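N-acetyl-beta-D glucosaminidase (PDB 4ZM6) probably removes N-acetylglucosamine from sugar chains as a family 3 glycoside hydrolase and carries a GCN5-related glucosamine N-acetyltransferase region that binds acetyl-CoA. Local coordinates at residues Y368-L382 and Q486-E500. Residues are numbered along the deposited sequence; the frame is centred on the assembly and turned at random.
Sequences YDRVPTVVTNRKNTL and QMCFPQVDTYLVTYE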
loop_
_atom_site.group_PDB
_atom_site.type_symbol
_atom_site.label_atom_id
_atom_site.label_comp_id
_atom_site.label_asym_id
_atom_site.label_seq_id
_atom_site.Cartn_x
_atom_site.Cartn_y
_atom_site.Cartn_z
ATOM N N TYR A 368 8.703 19.064 -23.472
ATOM C CA TYR A 368 10.082 19.417 -23.119
ATOM C C TYR A 368 10.202 20.737 -22.361
ATOM O O TYR A 368 11.144 20.909 -21.601
ATOM C CB TYR A 368 11.003 19.404 -24.345
ATOM C CG TYR A 368 11.523 18.023 -24.697
ATOM C CD1 TYR A 368 12.480 17.395 -23.902
ATOM C CD2 TYR A 368 11.065 17.341 -25.820
ATOM C CE1 TYR A 368 12.962 16.133 -24.218
ATOM C CE2 TYR A 368 11.542 16.079 -26.142
ATOM C CZ TYR A 368 12.489 15.481 -25.338
ATOM O OH TYR A 368 12.968 14.229 -25.655
ATOM N N ASP A 369 9.249 21.652 -22.539
ATOM C CA ASP A 369 9.207 22.890 -21.741
ATOM C C ASP A 369 8.956 22.637 -20.250
ATOM O O ASP A 369 9.170 23.526 -19.417
ATOM C CB ASP A 369 8.117 23.834 -22.258
ATOM C CG ASP A 369 8.468 24.474 -23.586
ATOM O OD1 ASP A 369 9.608 24.306 -24.069
ATOM O OD2 ASP A 369 7.597 25.163 -24.152
ATOM N N ARG A 370 8.482 21.437 -19.924
ATOM C CA ARG A 370 8.193 21.045 -18.547
ATOM C C ARG A 370 9.240 20.065 -17.986
ATOM O O ARG A 370 9.036 19.500 -16.909
ATOM C CB ARG A 370 6.801 20.392 -18.484
ATOM C CG ARG A 370 5.675 21.193 -19.138
ATOM C CD ARG A 370 4.416 20.355 -19.348
ATOM N NE ARG A 370 3.871 19.797 -18.103
ATOM C CZ ARG A 370 2.999 18.787 -18.031
ATOM N NH1 ARG A 370 2.563 18.177 -19.132
ATOM N NH2 ARG A 370 2.573 18.367 -16.841
ATOM N N VAL A 371 10.344 19.860 -18.710
ATOM C CA VAL A 371 11.343 18.836 -18.350
ATOM C C VAL A 371 12.549 19.350 -17.543
ATOM O O VAL A 371 12.748 18.919 -16.410
ATOM C CB VAL A 371 11.829 18.059 -19.596
ATOM C CG1 VAL A 371 13.088 17.255 -19.300
ATOM C CG2 VAL A 371 10.726 17.138 -20.103
ATOM N N PRO A 372 13.363 20.254 -18.111
ATOM C CA PRO A 372 14.583 20.570 -17.371
ATOM C C PRO A 372 14.331 21.232 -16.017
ATOM O O PRO A 372 13.333 21.933 -15.837
ATOM C CB PRO A 372 15.333 21.520 -18.308
ATOM C CG PRO A 372 14.272 22.144 -19.133
ATOM C CD PRO A 372 13.218 21.093 -19.313
ATOM N N THR A 373 15.249 20.984 -15.086
ATOM C CA THR A 373 15.157 21.464 -13.719
ATOM C C THR A 373 16.327 22.401 -13.416
ATOM O O THR A 373 17.471 22.098 -13.749
ATOM C CB THR A 373 15.218 20.290 -12.719
ATOM O OG1 THR A 373 14.362 19.226 -13.154
ATOM C CG2 THR A 373 14.807 20.742 -11.331
ATOM N N VAL A 374 16.033 23.538 -12.792
ATOM C CA VAL A 374 17.056 24.395 -12.213
ATOM C C VAL A 374 17.263 23.874 -10.802
ATOM O O VAL A 374 16.344 23.915 -9.982
ATOM C CB VAL A 374 16.606 25.863 -12.168
ATOM C CG1 VAL A 374 17.646 26.717 -11.467
ATOM C CG2 VAL A 374 16.339 26.376 -13.579
ATOM N N VAL A 375 18.466 23.378 -10.525
ATOM C CA VAL A 375 18.750 22.683 -9.276
ATOM C C VAL A 375 19.294 23.649 -8.224
ATOM O O VAL A 375 18.869 23.625 -7.069
ATOM C CB VAL A 375 19.737 21.527 -9.516
ATOM C CG1 VAL A 375 20.022 20.776 -8.224
ATOM C CG2 VAL A 375 19.187 20.579 -10.568
ATOM N N THR A 376 20.241 24.491 -8.616
ATOM C CA THR A 376 20.701 25.564 -7.739
ATOM C C THR A 376 20.824 26.857 -8.519
ATOM O O THR A 376 20.991 26.856 -9.735
ATOM C CB THR A 376 22.044 25.241 -7.039
ATOM O OG1 THR A 376 23.078 25.060 -8.010
ATOM C CG2 THR A 376 21.919 23.979 -6.187
ATOM N N ASN A 377 20.717 27.960 -7.793
ATOM C CA ASN A 377 20.743 29.288 -8.373
ATOM C C ASN A 377 20.984 30.283 -7.236
ATOM O O ASN A 377 20.199 31.211 -7.009
ATOM C CB ASN A 377 19.422 29.561 -9.106
ATOM C CG ASN A 377 19.495 30.756 -10.038
ATOM O OD1 ASN A 377 20.571 31.261 -10.363
ATOM N ND2 ASN A 377 18.341 31.210 -10.480
ATOM N N ARG A 378 22.082 30.060 -6.517
ATOM C CA ARG A 378 22.406 30.816 -5.308
ATOM C C ARG A 378 22.564 32.326 -5.526
ATOM O O ARG A 378 22.200 33.112 -4.654
ATOM C CB ARG A 378 23.671 30.247 -4.639
ATOM C CG ARG A 378 23.403 29.313 -3.462
ATOM C CD ARG A 378 23.593 27.836 -3.778
ATOM N NE ARG A 378 25.009 27.489 -3.935
ATOM C CZ ARG A 378 25.504 26.248 -3.970
ATOM N NH1 ARG A 378 24.719 25.178 -3.847
ATOM N NH2 ARG A 378 26.808 26.076 -4.130
ATOM N N LYS A 379 23.099 32.727 -6.680
ATOM C CA LYS A 379 23.302 34.149 -6.996
ATOM C C LYS A 379 22.219 34.727 -7.916
ATOM O O LYS A 379 22.358 35.845 -8.403
ATOM C CB LYS A 379 24.659 34.352 -7.672
ATOM C CG LYS A 379 25.838 33.675 -6.992
ATOM C CD LYS A 379 26.210 34.330 -5.671
ATOM C CE LYS A 379 27.722 34.354 -5.484
ATOM N NZ LYS A 379 28.137 35.045 -4.231
ATOM N N ASN A 380 21.149 33.974 -8.160
ATOM C CA ASN A 380 20.114 34.365 -9.126
ATOM C C ASN A 380 20.658 34.716 -10.515
ATOM O O ASN A 380 20.091 35.549 -11.215
ATOM C CB ASN A 380 19.253 35.508 -8.578
ATOM C CG ASN A 380 18.315 35.054 -7.478
ATOM O OD1 ASN A 380 17.259 34.487 -7.745
ATOM N ND2 ASN A 380 18.695 35.309 -6.234
ATOM N N THR A 381 21.747 34.054 -10.907
ATOM C CA THR A 381 22.320 34.192 -12.239
ATOM C C THR A 381 21.260 33.916 -13.301
ATOM O O THR A 381 21.141 34.662 -14.273
ATOM C CB THR A 381 23.496 33.211 -12.426
ATOM O OG1 THR A 381 24.443 33.387 -11.362
ATOM C CG2 THR A 381 24.190 33.432 -13.765
ATOM N N LEU A 382 20.497 32.843 -13.102
ATOM C CA LEU A 382 19.379 32.512 -13.976
ATOM C C LEU A 382 18.130 33.243 -13.515
ATOM O O LEU A 382 17.883 33.338 -12.319
ATOM C CB LEU A 382 19.075 31.016 -13.950
ATOM C CG LEU A 382 20.094 30.029 -14.521
ATOM C CD1 LEU A 382 19.507 28.625 -14.451
ATOM C CD2 LEU A 382 20.479 30.395 -15.947
ATOM N N GLN A 486 26.799 17.594 -10.349
ATOM C CA GLN A 486 27.127 18.651 -9.383
ATOM C C GLN A 486 27.680 18.107 -8.075
ATOM O O GLN A 486 28.303 18.848 -7.311
ATOM C CB GLN A 486 25.928 19.563 -9.100
ATOM C CG GLN A 486 26.252 20.688 -8.121
ATOM C CD GLN A 486 25.189 21.765 -8.040
ATOM O OE1 GLN A 486 25.509 22.951 -8.014
ATOM N NE2 GLN A 486 23.925 21.363 -7.981
ATOM N N MET A 487 27.469 16.819 -7.815
ATOM C CA MET A 487 28.095 16.173 -6.664
ATOM C C MET A 487 29.618 16.366 -6.671
ATOM O O MET A 487 30.240 16.400 -5.609
ATOM C CB MET A 487 27.741 14.683 -6.623
ATOM C CG MET A 487 28.474 13.836 -7.650
ATOM S SD MET A 487 27.760 12.197 -7.819
ATOM C CE MET A 487 28.211 11.465 -6.245
ATOM N N CYS A 488 30.202 16.490 -7.864
ATOM C CA CYS A 488 31.642 16.731 -8.037
ATOM C C CYS A 488 32.075 18.205 -7.898
ATOM O O CYS A 488 33.269 18.490 -7.811
ATOM C CB CYS A 488 32.095 16.197 -9.401
ATOM S SG CYS A 488 31.766 14.433 -9.642
ATOM N N PHE A 489 31.121 19.134 -7.889
ATOM C CA PHE A 489 31.428 20.559 -7.714
ATOM C C PHE A 489 30.284 21.320 -7.022
ATOM O O PHE A 489 29.612 22.143 -7.641
ATOM C CB PHE A 489 31.794 21.203 -9.063
ATOM C CG PHE A 489 30.971 20.707 -10.230
ATOM C CD1 PHE A 489 29.742 21.281 -10.539
ATOM C CD2 PHE A 489 31.438 19.674 -11.034
ATOM C CE1 PHE A 489 28.995 20.826 -11.617
ATOM C CE2 PHE A 489 30.692 19.217 -12.109
ATOM C CZ PHE A 489 29.467 19.792 -12.401
ATOM N N PRO A 490 30.064 21.052 -5.721
ATOM C CA PRO A 490 28.959 21.712 -5.008
ATOM C C PRO A 490 29.127 23.225 -4.812
ATOM O O PRO A 490 28.168 23.897 -4.453
ATOM C CB PRO A 490 28.932 21.001 -3.642
ATOM C CG PRO A 490 29.811 19.803 -3.778
ATOM C CD PRO A 490 30.800 20.115 -4.853
ATOM N N GLN A 491 30.332 23.747 -5.039
ATOM C CA GLN A 491 30.590 25.190 -4.942
ATOM C C GLN A 491 29.807 25.951 -6.015
ATOM O O GLN A 491 29.430 27.110 -5.812
ATOM C CB GLN A 491 32.086 25.540 -5.101
ATOM C CG GLN A 491 33.107 24.447 -4.777
ATOM C CD GLN A 491 33.450 23.552 -5.972
ATOM O OE1 GLN A 491 33.540 24.013 -7.117
ATOM N NE2 GLN A 491 33.662 22.268 -5.703
ATOM N N VAL A 492 29.586 25.297 -7.157
ATOM C CA VAL A 492 28.904 25.911 -8.291
ATOM C C VAL A 492 27.533 26.399 -7.853
ATOM O O VAL A 492 26.702 25.612 -7.416
ATOM C CB VAL A 492 28.770 24.934 -9.479
ATOM C CG1 VAL A 492 27.859 25.505 -10.557
ATOM C CG2 VAL A 492 30.141 24.628 -10.061
ATOM N N ASP A 493 27.323 27.707 -7.969
ATOM C CA ASP A 493 26.119 28.366 -7.469
ATOM C C ASP A 493 24.924 28.199 -8.393
ATOM O O ASP A 493 23.777 28.307 -7.949
ATOM C CB ASP A 493 26.382 29.862 -7.263
ATOM C CG ASP A 493 27.314 30.142 -6.095
ATOM O OD1 ASP A 493 27.217 29.435 -5.068
ATOM O OD2 ASP A 493 28.137 31.080 -6.201
ATOM N N THR A 494 25.177 27.936 -9.672
ATOM C CA THR A 494 24.097 27.917 -10.657
ATOM C C THR A 494 24.238 26.711 -11.599
ATOM O O THR A 494 25.150 26.647 -12.424
ATOM C CB THR A 494 23.965 29.293 -11.369
ATOM O OG1 THR A 494 23.560 29.123 -12.733
ATOM C CG2 THR A 494 25.274 30.077 -11.303
ATOM N N TYR A 495 23.312 25.763 -11.442
ATOM C CA TYR A 495 23.381 24.443 -12.065
ATOM C C TYR A 495 21.977 23.976 -12.450
ATOM O O TYR A 495 21.021 24.183 -11.698
ATOM C CB TYR A 495 24.013 23.461 -11.073
ATOM C CG TYR A 495 24.041 22.003 -11.499
ATOM C CD1 TYR A 495 24.952 21.548 -12.444
ATOM C CD2 TYR A 495 23.177 21.072 -10.923
ATOM C CE1 TYR A 495 24.984 20.216 -12.825
ATOM C CE2 TYR A 495 23.204 19.740 -11.294
ATOM C CZ TYR A 495 24.109 19.320 -12.244
ATOM O OH TYR A 495 24.143 17.998 -12.609
ATOM N N LEU A 496 21.862 23.361 -13.624
ATOM C CA LEU A 496 20.586 22.818 -14.105
ATOM C C LEU A 496 20.807 21.479 -14.795
ATOM O O LEU A 496 21.936 21.109 -15.092
ATOM C CB LEU A 496 19.881 23.795 -15.058
ATOM C CG LEU A 496 20.484 24.018 -16.455
ATOM C CD1 LEU A 496 19.396 24.353 -17.466
ATOM C CD2 LEU A 496 21.549 25.104 -16.441
ATOM N N VAL A 497 19.722 20.759 -15.052
ATOM C CA VAL A 497 19.807 19.417 -15.622
ATOM C C VAL A 497 18.726 19.215 -16.683
ATOM O O VAL A 497 17.611 19.724 -16.548
ATOM C CB VAL A 497 19.706 18.332 -14.526
ATOM C CG1 VAL A 497 20.919 18.397 -13.608
ATOM C CG2 VAL A 497 18.419 18.471 -13.716
ATOM N N THR A 498 19.077 18.496 -17.748
ATOM C CA THR A 498 18.174 18.282 -18.873
ATOM C C THR A 498 17.777 16.823 -19.024
ATOM O O THR A 498 16.916 16.504 -19.843
ATOM C CB THR A 498 18.802 18.762 -20.200
ATOM O OG1 THR A 498 19.745 17.796 -20.683
ATOM C CG2 THR A 498 19.497 20.113 -20.011
ATOM N N TYR A 499 18.426 15.939 -18.262
ATOM C CA TYR A 499 18.112 14.506 -18.251
ATOM C C TYR A 499 18.330 13.774 -19.589
ATOM O O TYR A 499 18.082 12.569 -19.673
ATOM C CB TYR A 499 16.671 14.270 -17.759
ATOM C CG TYR A 499 16.330 14.971 -16.460
ATOM C CD1 TYR A 499 16.802 14.487 -15.242
ATOM C CD2 TYR A 499 15.536 16.113 -16.445
ATOM C CE1 TYR A 499 16.496 15.122 -14.049
ATOM C CE2 TYR A 499 15.227 16.757 -15.257
ATOM C CZ TYR A 499 15.709 16.255 -14.061
ATOM O OH TYR A 499 15.401 16.883 -12.873
ATOM N N GLU A 500 18.776 14.487 -20.625
ATOM C CA GLU A 500 19.099 13.872 -21.919
ATOM C C GLU A 500 19.679 14.918 -22.861
ATOM O O GLU A 500 19.389 16.109 -22.726
ATOM C CB GLU A 500 17.872 13.215 -22.564
ATOM C CG GLU A 500 16.730 14.167 -22.877
ATOM C CD GLU A 500 15.498 13.434 -23.371
ATOM O OE1 GLU A 500 15.173 13.558 -24.573
ATOM O OE2 GLU A 500 14.869 12.720 -22.558
#
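Thr373 and Val497 exchange two backbone hydrogen bonds, Thr373 N to Val497 O and Val497 N to Thr373 O, pairing strands 373-377 and 494-497 antiparallel. A classic beta bulge follows: Tyr495 O accepts from both Val375 N (2.9 Å) and Thr376 N (3.2 Å). The bulge turns Val375 toward the neighbouring strand, where a branched, apolar side chain suits two neighbours at once: CB meets the edge of the Tyr495 ring at CD2 (3.7 Å) and CG2 touches Val497 CG2.

Hydroxyls and charges close both ends. With chi1 at -45°, Thr373 carries OG1 to the edge of the Tyr499 ring, 2.6 Å from Tyr499 OH; hydroxyls suit this hydrogen bond because either can donate or accept, and Ser521 also bonds Thr373 OG1. Tyr368 OH donates to Glu500 OE1 from above the carboxylate plane. At the other end, arginine's flat, many-donor group serves several acceptors: the bent chain of Arg378 lets NE meet the anti lone pair of Asp493 OD1 (3.2 Å) in a salt bridge, NH2 donates to Pro490 O (2.6 Å), and Asp532 takes NH1, restraining the guanidinium's rotation.

The pairing thus rests on backbone bonds whose regular register the bulge breaks, while directional side-chain bonds fix its two ends.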